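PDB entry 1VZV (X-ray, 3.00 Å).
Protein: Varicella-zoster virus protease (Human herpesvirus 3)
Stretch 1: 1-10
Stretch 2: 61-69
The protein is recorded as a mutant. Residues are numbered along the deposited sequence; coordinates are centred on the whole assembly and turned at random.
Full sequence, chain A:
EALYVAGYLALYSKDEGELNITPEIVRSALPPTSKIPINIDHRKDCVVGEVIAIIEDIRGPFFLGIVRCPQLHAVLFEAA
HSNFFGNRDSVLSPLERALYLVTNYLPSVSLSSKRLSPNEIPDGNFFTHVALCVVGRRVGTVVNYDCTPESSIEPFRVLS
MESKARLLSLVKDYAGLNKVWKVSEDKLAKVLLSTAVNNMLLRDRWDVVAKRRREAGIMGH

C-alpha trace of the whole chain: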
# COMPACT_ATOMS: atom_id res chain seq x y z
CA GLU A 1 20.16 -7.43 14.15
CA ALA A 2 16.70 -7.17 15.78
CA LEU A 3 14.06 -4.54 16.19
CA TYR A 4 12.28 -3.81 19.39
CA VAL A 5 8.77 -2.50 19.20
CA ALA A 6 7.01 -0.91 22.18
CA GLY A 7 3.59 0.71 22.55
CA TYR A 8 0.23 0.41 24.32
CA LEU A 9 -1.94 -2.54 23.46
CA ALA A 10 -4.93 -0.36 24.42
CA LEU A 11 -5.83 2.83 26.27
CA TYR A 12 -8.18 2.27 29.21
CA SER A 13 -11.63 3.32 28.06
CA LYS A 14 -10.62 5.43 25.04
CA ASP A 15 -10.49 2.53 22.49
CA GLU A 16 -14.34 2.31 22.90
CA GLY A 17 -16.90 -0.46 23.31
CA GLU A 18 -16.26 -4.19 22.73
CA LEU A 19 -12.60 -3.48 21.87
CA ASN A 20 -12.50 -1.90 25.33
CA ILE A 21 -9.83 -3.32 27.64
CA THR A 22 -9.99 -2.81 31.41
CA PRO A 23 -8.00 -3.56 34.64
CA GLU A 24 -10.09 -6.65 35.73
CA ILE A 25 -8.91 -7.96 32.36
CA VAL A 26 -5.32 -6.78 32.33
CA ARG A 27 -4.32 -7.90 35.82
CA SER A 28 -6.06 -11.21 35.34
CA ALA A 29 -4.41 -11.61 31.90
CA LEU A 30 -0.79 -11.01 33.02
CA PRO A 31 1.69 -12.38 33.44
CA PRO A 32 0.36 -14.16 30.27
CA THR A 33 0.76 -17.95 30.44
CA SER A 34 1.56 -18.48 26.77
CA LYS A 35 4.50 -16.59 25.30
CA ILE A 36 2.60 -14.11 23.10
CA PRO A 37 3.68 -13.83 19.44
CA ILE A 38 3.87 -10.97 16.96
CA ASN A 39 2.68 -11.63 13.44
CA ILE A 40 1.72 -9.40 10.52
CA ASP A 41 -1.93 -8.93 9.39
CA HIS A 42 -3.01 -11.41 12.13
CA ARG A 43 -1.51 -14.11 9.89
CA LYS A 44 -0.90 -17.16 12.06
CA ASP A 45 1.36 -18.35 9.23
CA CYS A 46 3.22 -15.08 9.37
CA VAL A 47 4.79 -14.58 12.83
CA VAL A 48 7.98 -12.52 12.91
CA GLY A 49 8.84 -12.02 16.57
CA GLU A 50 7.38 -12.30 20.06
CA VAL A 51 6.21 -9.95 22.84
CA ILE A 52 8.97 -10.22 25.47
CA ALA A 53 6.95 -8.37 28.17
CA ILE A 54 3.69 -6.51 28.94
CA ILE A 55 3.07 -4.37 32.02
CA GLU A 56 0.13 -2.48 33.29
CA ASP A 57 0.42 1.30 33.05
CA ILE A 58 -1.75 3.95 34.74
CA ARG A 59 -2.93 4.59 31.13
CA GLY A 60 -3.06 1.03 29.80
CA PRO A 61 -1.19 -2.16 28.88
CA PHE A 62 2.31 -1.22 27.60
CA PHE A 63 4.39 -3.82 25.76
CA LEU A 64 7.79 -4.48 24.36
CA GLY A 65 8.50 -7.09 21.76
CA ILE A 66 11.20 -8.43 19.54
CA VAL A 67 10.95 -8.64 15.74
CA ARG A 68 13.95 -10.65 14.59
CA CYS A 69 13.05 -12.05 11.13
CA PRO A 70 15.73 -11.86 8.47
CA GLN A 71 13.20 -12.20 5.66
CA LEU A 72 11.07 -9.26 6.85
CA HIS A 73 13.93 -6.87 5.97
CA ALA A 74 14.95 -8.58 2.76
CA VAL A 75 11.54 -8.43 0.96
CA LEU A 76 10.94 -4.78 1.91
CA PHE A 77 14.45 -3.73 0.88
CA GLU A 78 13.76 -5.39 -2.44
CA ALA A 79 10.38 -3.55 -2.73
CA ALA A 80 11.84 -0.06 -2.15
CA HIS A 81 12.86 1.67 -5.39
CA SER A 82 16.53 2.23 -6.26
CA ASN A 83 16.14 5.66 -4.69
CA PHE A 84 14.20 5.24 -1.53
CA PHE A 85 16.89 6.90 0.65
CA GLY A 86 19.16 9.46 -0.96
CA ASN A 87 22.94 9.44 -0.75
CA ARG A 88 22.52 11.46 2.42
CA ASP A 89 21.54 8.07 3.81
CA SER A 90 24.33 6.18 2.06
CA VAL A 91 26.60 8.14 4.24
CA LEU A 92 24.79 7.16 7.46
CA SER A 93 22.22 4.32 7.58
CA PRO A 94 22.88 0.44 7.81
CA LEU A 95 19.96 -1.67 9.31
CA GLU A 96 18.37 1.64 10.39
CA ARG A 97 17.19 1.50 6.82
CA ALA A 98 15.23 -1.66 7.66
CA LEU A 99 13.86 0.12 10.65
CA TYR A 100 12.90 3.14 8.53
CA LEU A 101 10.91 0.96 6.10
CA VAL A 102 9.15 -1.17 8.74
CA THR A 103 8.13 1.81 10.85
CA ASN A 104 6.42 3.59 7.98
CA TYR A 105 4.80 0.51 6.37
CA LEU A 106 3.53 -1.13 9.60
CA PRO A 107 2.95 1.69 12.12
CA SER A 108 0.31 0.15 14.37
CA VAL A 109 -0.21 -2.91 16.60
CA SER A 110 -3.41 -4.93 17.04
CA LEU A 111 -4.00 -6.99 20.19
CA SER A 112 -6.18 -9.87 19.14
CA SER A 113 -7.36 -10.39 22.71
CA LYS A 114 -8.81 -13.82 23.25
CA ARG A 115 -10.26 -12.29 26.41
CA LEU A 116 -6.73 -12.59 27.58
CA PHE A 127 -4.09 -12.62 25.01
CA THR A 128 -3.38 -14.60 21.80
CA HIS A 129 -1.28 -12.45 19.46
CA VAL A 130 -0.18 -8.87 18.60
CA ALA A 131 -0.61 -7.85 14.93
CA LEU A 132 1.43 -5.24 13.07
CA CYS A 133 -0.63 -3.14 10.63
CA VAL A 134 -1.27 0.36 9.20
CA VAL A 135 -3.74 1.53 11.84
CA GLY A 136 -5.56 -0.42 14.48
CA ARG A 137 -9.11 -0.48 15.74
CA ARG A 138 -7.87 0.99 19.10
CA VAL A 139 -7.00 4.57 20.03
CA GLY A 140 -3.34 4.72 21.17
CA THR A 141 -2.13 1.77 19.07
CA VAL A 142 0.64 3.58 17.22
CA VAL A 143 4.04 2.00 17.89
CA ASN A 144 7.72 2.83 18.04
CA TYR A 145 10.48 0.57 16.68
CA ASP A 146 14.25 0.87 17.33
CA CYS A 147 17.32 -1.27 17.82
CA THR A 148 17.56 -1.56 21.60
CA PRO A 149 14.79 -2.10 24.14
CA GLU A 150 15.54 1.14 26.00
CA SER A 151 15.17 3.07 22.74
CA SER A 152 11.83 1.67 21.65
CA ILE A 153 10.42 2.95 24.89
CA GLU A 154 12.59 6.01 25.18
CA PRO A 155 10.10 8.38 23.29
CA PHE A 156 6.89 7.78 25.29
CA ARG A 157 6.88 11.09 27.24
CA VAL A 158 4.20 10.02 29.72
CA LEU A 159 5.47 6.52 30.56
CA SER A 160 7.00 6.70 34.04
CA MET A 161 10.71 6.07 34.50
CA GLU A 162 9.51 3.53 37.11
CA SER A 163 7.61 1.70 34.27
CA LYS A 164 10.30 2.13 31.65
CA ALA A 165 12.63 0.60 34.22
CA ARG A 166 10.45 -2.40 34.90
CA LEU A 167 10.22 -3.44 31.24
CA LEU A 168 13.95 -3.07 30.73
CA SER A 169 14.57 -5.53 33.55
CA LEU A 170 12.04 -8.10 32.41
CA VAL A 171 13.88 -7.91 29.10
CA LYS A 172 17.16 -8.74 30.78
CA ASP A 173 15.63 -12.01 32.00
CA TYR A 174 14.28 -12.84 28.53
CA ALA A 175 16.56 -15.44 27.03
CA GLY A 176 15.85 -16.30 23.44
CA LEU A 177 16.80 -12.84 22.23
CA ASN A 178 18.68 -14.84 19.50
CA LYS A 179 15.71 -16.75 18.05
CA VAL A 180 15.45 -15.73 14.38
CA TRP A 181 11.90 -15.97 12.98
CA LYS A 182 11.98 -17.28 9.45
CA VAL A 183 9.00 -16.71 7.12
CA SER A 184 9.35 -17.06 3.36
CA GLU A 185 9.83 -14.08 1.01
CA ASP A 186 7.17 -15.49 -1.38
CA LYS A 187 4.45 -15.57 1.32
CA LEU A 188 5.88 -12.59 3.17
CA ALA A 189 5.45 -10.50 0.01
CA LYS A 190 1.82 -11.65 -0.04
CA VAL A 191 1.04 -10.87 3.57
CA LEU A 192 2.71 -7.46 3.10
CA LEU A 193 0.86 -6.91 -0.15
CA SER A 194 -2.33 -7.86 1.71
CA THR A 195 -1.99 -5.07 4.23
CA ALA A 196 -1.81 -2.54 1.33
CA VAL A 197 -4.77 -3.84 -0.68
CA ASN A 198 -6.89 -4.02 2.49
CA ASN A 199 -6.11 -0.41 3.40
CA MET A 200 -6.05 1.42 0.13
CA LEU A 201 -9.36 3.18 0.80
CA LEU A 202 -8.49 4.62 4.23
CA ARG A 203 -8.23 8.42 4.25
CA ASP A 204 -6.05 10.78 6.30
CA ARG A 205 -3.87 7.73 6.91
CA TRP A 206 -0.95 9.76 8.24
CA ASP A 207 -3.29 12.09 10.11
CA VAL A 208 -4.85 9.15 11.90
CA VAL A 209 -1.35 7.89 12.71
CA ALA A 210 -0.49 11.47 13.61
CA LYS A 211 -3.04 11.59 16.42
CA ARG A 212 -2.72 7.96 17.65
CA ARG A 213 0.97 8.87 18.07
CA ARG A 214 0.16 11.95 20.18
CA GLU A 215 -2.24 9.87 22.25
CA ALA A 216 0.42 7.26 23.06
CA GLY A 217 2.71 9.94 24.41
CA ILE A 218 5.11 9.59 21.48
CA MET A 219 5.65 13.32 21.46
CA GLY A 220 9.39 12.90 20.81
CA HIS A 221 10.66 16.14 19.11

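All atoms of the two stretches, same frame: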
# COMPACT_ATOMS: atom_id res chain seq x y z
N GLU A 1 20.74 -8.80 14.10
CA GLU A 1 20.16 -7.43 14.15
C GLU A 1 18.61 -7.47 14.30
O GLU A 1 17.87 -7.79 13.35
CB GLU A 1 20.61 -6.64 12.91
CG GLU A 1 22.12 -6.31 12.90
CD GLU A 1 22.61 -5.55 11.63
OE1 GLU A 1 22.27 -6.01 10.50
OE2 GLU A 1 23.36 -4.52 11.77
N ALA A 2 18.14 -7.16 15.51
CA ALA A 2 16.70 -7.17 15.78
C ALA A 2 16.09 -5.79 15.92
O ALA A 2 16.78 -4.78 15.90
CB ALA A 2 16.40 -8.00 17.03
N LEU A 3 14.78 -5.76 16.02
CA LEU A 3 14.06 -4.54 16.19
C LEU A 3 13.24 -4.77 17.42
O LEU A 3 12.81 -5.88 17.68
CB LEU A 3 13.13 -4.31 15.02
CG LEU A 3 13.65 -3.68 13.72
CD1 LEU A 3 14.87 -4.47 13.22
CD2 LEU A 3 12.52 -3.64 12.68
N TYR A 4 13.09 -3.72 18.21
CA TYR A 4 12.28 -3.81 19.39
C TYR A 4 11.17 -2.86 19.09
O TYR A 4 11.40 -1.81 18.49
CB TYR A 4 13.07 -3.34 20.60
CG TYR A 4 14.15 -4.30 20.92
CD1 TYR A 4 15.35 -4.27 20.22
CD2 TYR A 4 13.93 -5.33 21.82
CE1 TYR A 4 16.29 -5.25 20.38
CE2 TYR A 4 14.88 -6.33 22.00
CZ TYR A 4 16.05 -6.28 21.27
OH TYR A 4 16.97 -7.28 21.40
N VAL A 5 9.96 -3.29 19.41
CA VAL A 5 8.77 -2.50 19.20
C VAL A 5 8.15 -2.34 20.58
O VAL A 5 8.20 -3.29 21.38
CB VAL A 5 7.77 -3.27 18.33
CG1 VAL A 5 6.66 -2.37 17.89
CG2 VAL A 5 8.47 -3.86 17.15
N ALA A 6 7.65 -1.15 20.89
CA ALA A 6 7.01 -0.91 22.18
C ALA A 6 5.84 0.05 21.97
O ALA A 6 5.92 0.94 21.13
CB ALA A 6 8.01 -0.35 23.17
N GLY A 7 4.74 -0.15 22.69
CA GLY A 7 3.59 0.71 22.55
C GLY A 7 2.50 0.18 23.46
O GLY A 7 2.72 -0.81 24.16
N TYR A 8 1.35 0.84 23.48
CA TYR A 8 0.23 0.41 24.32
C TYR A 8 -0.68 -0.50 23.53
O TYR A 8 -1.12 -0.16 22.43
CB TYR A 8 -0.62 1.59 24.73
CG TYR A 8 0.02 2.61 25.62
CD1 TYR A 8 0.03 2.44 26.98
CD2 TYR A 8 0.50 3.80 25.10
CE1 TYR A 8 0.47 3.41 27.80
CE2 TYR A 8 0.95 4.78 25.91
CZ TYR A 8 0.93 4.58 27.27
OH TYR A 8 1.33 5.58 28.12
N LEU A 9 -1.04 -1.62 24.13
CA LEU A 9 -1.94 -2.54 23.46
C LEU A 9 -3.31 -1.88 23.35
O LEU A 9 -4.03 -2.10 22.38
CB LEU A 9 -2.05 -3.84 24.27
CG LEU A 9 -1.16 -5.03 23.92
CD1 LEU A 9 0.02 -4.59 23.11
CD2 LEU A 9 -0.73 -5.77 25.17
N ALA A 10 -3.64 -1.05 24.35
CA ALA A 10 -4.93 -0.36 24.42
C ALA A 10 -4.98 0.72 25.50
O ALA A 10 -4.34 0.60 26.56
CB ALA A 10 -6.04 -1.38 24.68
N PRO A 61 -2.24 -1.16 28.99
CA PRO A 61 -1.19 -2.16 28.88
C PRO A 61 -0.11 -1.60 27.97
O PRO A 61 -0.43 -1.08 26.89
CB PRO A 61 -1.90 -3.32 28.17
CG PRO A 61 -3.33 -3.11 28.47
CD PRO A 61 -3.48 -1.64 28.36
N PHE A 62 1.16 -1.69 28.39
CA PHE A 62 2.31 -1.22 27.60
C PHE A 62 3.20 -2.43 27.34
O PHE A 62 3.53 -3.15 28.27
CB PHE A 62 3.09 -0.15 28.35
CG PHE A 62 4.15 0.52 27.53
CD1 PHE A 62 3.83 1.58 26.70
CD2 PHE A 62 5.45 0.06 27.55
CE1 PHE A 62 4.80 2.17 25.89
CE2 PHE A 62 6.43 0.64 26.75
CZ PHE A 62 6.10 1.70 25.92
N PHE A 63 3.58 -2.65 26.08
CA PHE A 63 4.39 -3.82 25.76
C PHE A 63 5.66 -3.54 25.05
O PHE A 63 5.84 -2.49 24.47
CB PHE A 63 3.59 -4.81 24.90
CG PHE A 63 3.73 -4.60 23.39
CD1 PHE A 63 3.20 -3.48 22.77
CD2 PHE A 63 4.34 -5.56 22.60
CE1 PHE A 63 3.27 -3.32 21.39
CE2 PHE A 63 4.41 -5.40 21.23
CZ PHE A 63 3.87 -4.29 20.63
N LEU A 64 6.50 -4.55 25.03
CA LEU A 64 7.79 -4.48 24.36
C LEU A 64 7.89 -5.82 23.64
O LEU A 64 7.41 -6.84 24.13
CB LEU A 64 8.91 -4.29 25.40
CG LEU A 64 10.36 -4.16 24.94
CD1 LEU A 64 10.51 -3.08 23.90
CD2 LEU A 64 11.21 -3.83 26.13
N GLY A 65 8.42 -5.83 22.44
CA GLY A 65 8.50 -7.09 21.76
C GLY A 65 9.72 -7.11 20.89
O GLY A 65 10.38 -6.08 20.69
N ILE A 66 10.06 -8.30 20.42
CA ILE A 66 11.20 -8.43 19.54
C ILE A 66 10.75 -8.95 18.16
O ILE A 66 9.86 -9.81 18.06
CB ILE A 66 12.33 -9.27 20.19
CG1 ILE A 66 13.62 -9.14 19.40
CG2 ILE A 66 11.95 -10.73 20.30
CD1 ILE A 66 14.82 -9.59 20.15
N VAL A 67 11.24 -8.28 17.12
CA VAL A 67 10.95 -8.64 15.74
C VAL A 67 12.33 -8.91 15.13
O VAL A 67 13.10 -8.01 14.80
CB VAL A 67 10.15 -7.51 14.99
CG1 VAL A 67 10.00 -7.82 13.50
CG2 VAL A 67 8.77 -7.35 15.63
N ARG A 68 12.68 -10.18 15.13
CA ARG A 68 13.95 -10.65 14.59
C ARG A 68 13.60 -11.68 13.52
O ARG A 68 13.43 -12.86 13.82
CB ARG A 68 14.76 -11.28 15.72
CG ARG A 68 16.14 -11.79 15.34
CD ARG A 68 16.77 -12.52 16.53
NE ARG A 68 17.25 -11.59 17.56
CZ ARG A 68 18.54 -11.34 17.79
NH1 ARG A 68 19.48 -12.04 17.13
NH2 ARG A 68 18.90 -10.45 18.73
N CYS A 69 13.39 -11.21 12.29
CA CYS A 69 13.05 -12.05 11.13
C CYS A 69 13.91 -11.56 9.97
O CYS A 69 13.70 -10.48 9.44
CB CYS A 69 11.54 -11.96 10.79
SG CYS A 69 11.08 -12.69 9.18

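The apolar centre of this contact lies on both faces of an antiparallel pairing of strand 3-8 with strand 61-67, whose axes run at 171° and approach to 4.6 Å. One face carries Tyr4, Ala6 and Tyr8 against Ile66, Leu64 and Phe62. Here Ala6 sits between larger neighbours: its CB lies 3.8 Å from Leu64 CD1 and 3.9 Å from Phe62 CZ, so a small methyl is matched by long partners. Phe62 (chi1 t) turns its ring edge toward the face of Tyr8 (chi1 m); the centroids are 5.3 Å apart and the planes meet at 85°, an edge-to-face pair. Tyr4 CZ packs 3.7 Å from Ile66 CD1.

The other face carries Leu3, Val5, Val67 and Phe63. Val5 CG2 meets Val67 CG2 at 3.8 Å, beta-branched residues suited to an extended backbone. Phe63, with chi1 at 90°, lays its ring over Val5 O, while Leu9 CD1 reaches Phe63 CD1 at 3.4 Å. Glycine fits at position 65, because an ideal CB there would be crowded by Phe63 CE2.

The backbone polar groups of the hydrogen-bonded pairs are satisfied across the strands. Paired hydrogen bonds join Leu3 with Val67 (Val67 N to Leu3 O, 2.9 Å; Leu3 N to Val67 O, 3.1 Å), Val5 with Gly65 (Gly65 N to Val5 O, 2.8 Å) and Gly7 with Phe63 (Phe63 N to Gly7 O, 2.8 Å, N-H...O angle 175°). Between these rungs, CA-H...O contacts such as Ala6 CA to Phe63 O at 3.0 Å accompany the close approach of the chains. Leu9 N extends the ladder to Pro61 O at 2.9 Å; proline suits this place, since the contact uses its carbonyl and needs no amide hydrogen.

At the opposite end, Ala2 CB lies 3.7 Å from NE of the partly exposed Arg68. In all, 959 Å² is buried.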